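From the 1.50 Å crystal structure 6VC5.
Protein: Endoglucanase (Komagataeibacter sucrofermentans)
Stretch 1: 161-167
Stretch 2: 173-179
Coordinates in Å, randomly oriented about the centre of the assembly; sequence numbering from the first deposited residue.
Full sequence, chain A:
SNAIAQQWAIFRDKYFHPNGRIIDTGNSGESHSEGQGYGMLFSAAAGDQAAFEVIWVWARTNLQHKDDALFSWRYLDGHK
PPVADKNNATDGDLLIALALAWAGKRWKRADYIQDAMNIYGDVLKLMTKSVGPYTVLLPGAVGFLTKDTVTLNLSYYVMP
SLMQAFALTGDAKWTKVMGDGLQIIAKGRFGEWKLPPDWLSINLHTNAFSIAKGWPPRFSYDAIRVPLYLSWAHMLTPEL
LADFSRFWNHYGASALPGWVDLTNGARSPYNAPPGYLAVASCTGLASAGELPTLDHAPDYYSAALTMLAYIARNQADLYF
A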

# COMPACT_ATOMS: atom_id res chain seq x y z
N SER A 161 -8.64 -1.94 -2.23
CA SER A 161 -9.40 -1.11 -1.30
C SER A 161 -10.32 -0.14 -2.04
O SER A 161 -11.45 0.10 -1.59
N LEU A 162 -9.85 0.43 -3.15
CA LEU A 162 -10.72 1.28 -3.97
C LEU A 162 -11.90 0.48 -4.52
O LEU A 162 -13.02 0.98 -4.58
N MET A 163 -11.66 -0.77 -4.92
CA MET A 163 -12.74 -1.62 -5.41
C MET A 163 -13.74 -1.90 -4.29
O MET A 163 -14.96 -1.93 -4.52
N GLN A 164 -13.24 -2.13 -3.07
CA GLN A 164 -14.14 -2.34 -1.94
C GLN A 164 -14.98 -1.11 -1.67
O GLN A 164 -16.17 -1.21 -1.35
N ALA A 165 -14.37 0.08 -1.76
CA ALA A 165 -15.13 1.31 -1.53
C ALA A 165 -16.27 1.45 -2.52
O ALA A 165 -17.38 1.85 -2.15
N PHE A 166 -16.03 1.10 -3.79
CA PHE A 166 -17.12 1.13 -4.77
C PHE A 166 -18.19 0.10 -4.45
O PHE A 166 -19.39 0.37 -4.60
N ALA A 167 -17.78 -1.11 -4.05
CA ALA A 167 -18.75 -2.14 -3.70
C ALA A 167 -19.64 -1.72 -2.53
O ALA A 167 -20.83 -2.08 -2.50
N LYS A 173 -17.72 8.11 -8.46
CA LYS A 173 -16.44 8.80 -8.34
C LYS A 173 -15.31 7.82 -8.03
O LYS A 173 -14.17 8.04 -8.46
N TRP A 174 -15.60 6.73 -7.32
CA TRP A 174 -14.57 5.73 -7.08
C TRP A 174 -14.14 5.08 -8.39
O TRP A 174 -12.95 4.80 -8.60
N THR A 175 -15.10 4.84 -9.29
CA THR A 175 -14.77 4.31 -10.61
C THR A 175 -13.86 5.26 -11.37
O THR A 175 -12.91 4.84 -12.03
N LYS A 176 -14.13 6.57 -11.26
CA LYS A 176 -13.31 7.56 -11.96
C LYS A 176 -11.91 7.62 -11.37
O LYS A 176 -10.92 7.71 -12.11
N VAL A 177 -11.79 7.56 -10.04
CA VAL A 177 -10.47 7.56 -9.41
C VAL A 177 -9.64 6.36 -9.87
O VAL A 177 -8.46 6.50 -10.21
N MET A 178 -10.25 5.17 -9.87
CA MET A 178 -9.56 3.96 -10.30
C MET A 178 -9.16 4.04 -11.77
O MET A 178 -8.03 3.70 -12.14
N GLY A 179 -10.09 4.47 -12.63
CA GLY A 179 -9.81 4.50 -14.05
C GLY A 179 -8.79 5.55 -14.42
O GLY A 179 -7.92 5.32 -15.28

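The two stretches are helices running nearly antiparallel, their N-to-C directions 161° apart and their axes 9.2 Å from each other at closest approach. They come nearest at F166 and W174, whose CA atoms lie 5.7 Å apart. No hydrogen bond crosses the interface; within each helix, backbone bonds such as A165 N to S161 O and M178 N to W174 O follow the i to i+4 pattern, and the contacts between the helices are made mainly by apolar side chains.

W174 points toward the first helix, with chi1 at -77° (m) and chi2 at 116°. This conformation lays the indole against A165, a residue whose CA-to-CB bond also points across. The methyl suits its place because it is small enough to sit directly over the ring: A165 CB is 3.7 Å from the centroid of the five-membered ring of W174 and 15° off its normal, a CH-pi contact, with A165 CB 3.6 Å from W174 CE2. The broad, flat indole thus covers the short alanine, and its six-membered ring extends to L162, where W174 CZ3 lies 3.3 Å from L162 CD2.

L162 leaves its helix sideways but is long enough to reach the partner in the mt rotamer (chi1 -58°, chi2 -177°). Its two methyls diverge: CD2 meets the indole, while L162 CD1 approaches V177 CG1 at 4.3 Å. V177, in the t rotamer usual for helical valine, points toward the first helix but touches it lightly.

M178 also points toward the first helix. Its chi angles of -84°, -178° and -80° (mtm) carry the unbranched chain out and then turn its terminal methyl, so successive atoms meet different neighbours. M178 CG packs 3.6 Å from L162 CB, M178 SD lies 3.8 Å from M163 CG, and M178 CE is 4.1 Å from F166 CB. Methionine's flexibility and polarizable sulfur suit such a varied surface. M163 itself (mtm) starts away from the second helix and contributes only a marginal contact.

F166, with chi1 at -180° (t) and chi2 at 69°, departs sideways. F166 CB stands 4.1 Å from W174 CB, while the ring reaches T175, whose OG1 lies over one face, 3.4 Å from F166 CE1. T175 adopts chi1 -55° (m) on an exposed part of the helix, where a hydroxyl is readily tolerated.

The remaining polar chains stay out of the seam. Q164 and K173 point away, and Q164 OE1, K173 NZ and S161 OG hydrogen-bond elsewhere in the structure.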

# COMPACT_ATOMS: atom_id res chain seq x y z
CB SER A 161 -8.44 -0.34 -0.40
OG SER A 161 -9.18 0.29 0.62
CB LEU A 162 -9.92 1.94 -5.09
CG LEU A 162 -8.74 2.81 -4.67
CD1 LEU A 162 -8.11 3.46 -5.90
CD2 LEU A 162 -9.18 3.86 -3.68
CB MET A 163 -12.16 -2.95 -5.91
CG MET A 163 -11.07 -2.86 -6.98
SD MET A 163 -10.87 -4.40 -7.92
CE MET A 163 -10.22 -5.54 -6.73
CB GLN A 164 -13.32 -2.72 -0.71
CG GLN A 164 -14.16 -2.98 0.53
CD GLN A 164 -15.03 -4.21 0.40
OE1 GLN A 164 -16.24 -4.16 0.64
NE2 GLN A 164 -14.43 -5.32 0.01
CB ALA A 165 -14.18 2.51 -1.62
CB PHE A 166 -16.58 0.91 -6.18
CG PHE A 166 -17.66 0.93 -7.22
CD1 PHE A 166 -18.30 2.12 -7.52
CD2 PHE A 166 -18.05 -0.23 -7.87
CE1 PHE A 166 -19.32 2.16 -8.46
CE2 PHE A 166 -19.06 -0.20 -8.82
CZ PHE A 166 -19.69 1.00 -9.11
CB ALA A 167 -18.02 -3.44 -3.37
CB LYS A 173 -16.54 9.91 -7.29
CG LYS A 173 -15.36 10.87 -7.28
CD LYS A 173 -15.55 11.95 -6.23
CE LYS A 173 -14.31 12.83 -6.08
NZ LYS A 173 -14.49 13.83 -4.98
CB TRP A 174 -15.04 4.68 -6.07
CG TRP A 174 -15.01 5.17 -4.65
CD1 TRP A 174 -16.08 5.34 -3.83
CD2 TRP A 174 -13.86 5.55 -3.89
NE1 TRP A 174 -15.67 5.79 -2.60
CE2 TRP A 174 -14.31 5.94 -2.61
CE3 TRP A 174 -12.49 5.61 -4.16
CZ2 TRP A 174 -13.44 6.37 -1.60
CZ3 TRP A 174 -11.63 6.05 -3.16
CH2 TRP A 174 -12.12 6.42 -1.90
CB THR A 175 -16.06 4.05 -11.38
OG1 THR A 175 -16.91 3.20 -10.60
CG2 THR A 175 -15.77 3.39 -12.71
CB LYS A 176 -13.98 8.93 -11.90
CG LYS A 176 -13.24 10.00 -12.70
CD LYS A 176 -13.98 11.33 -12.67
CE LYS A 176 -13.55 12.23 -13.83
NZ LYS A 176 -12.19 12.83 -13.62
CB VAL A 177 -10.60 7.61 -7.88
CG1 VAL A 177 -9.21 7.40 -7.24
CG2 VAL A 177 -11.18 8.93 -7.44
CB MET A 178 -10.46 2.73 -10.06
CG MET A 178 -10.42 2.15 -8.64
SD MET A 178 -11.46 0.66 -8.41
CE MET A 178 -13.10 1.38 -8.22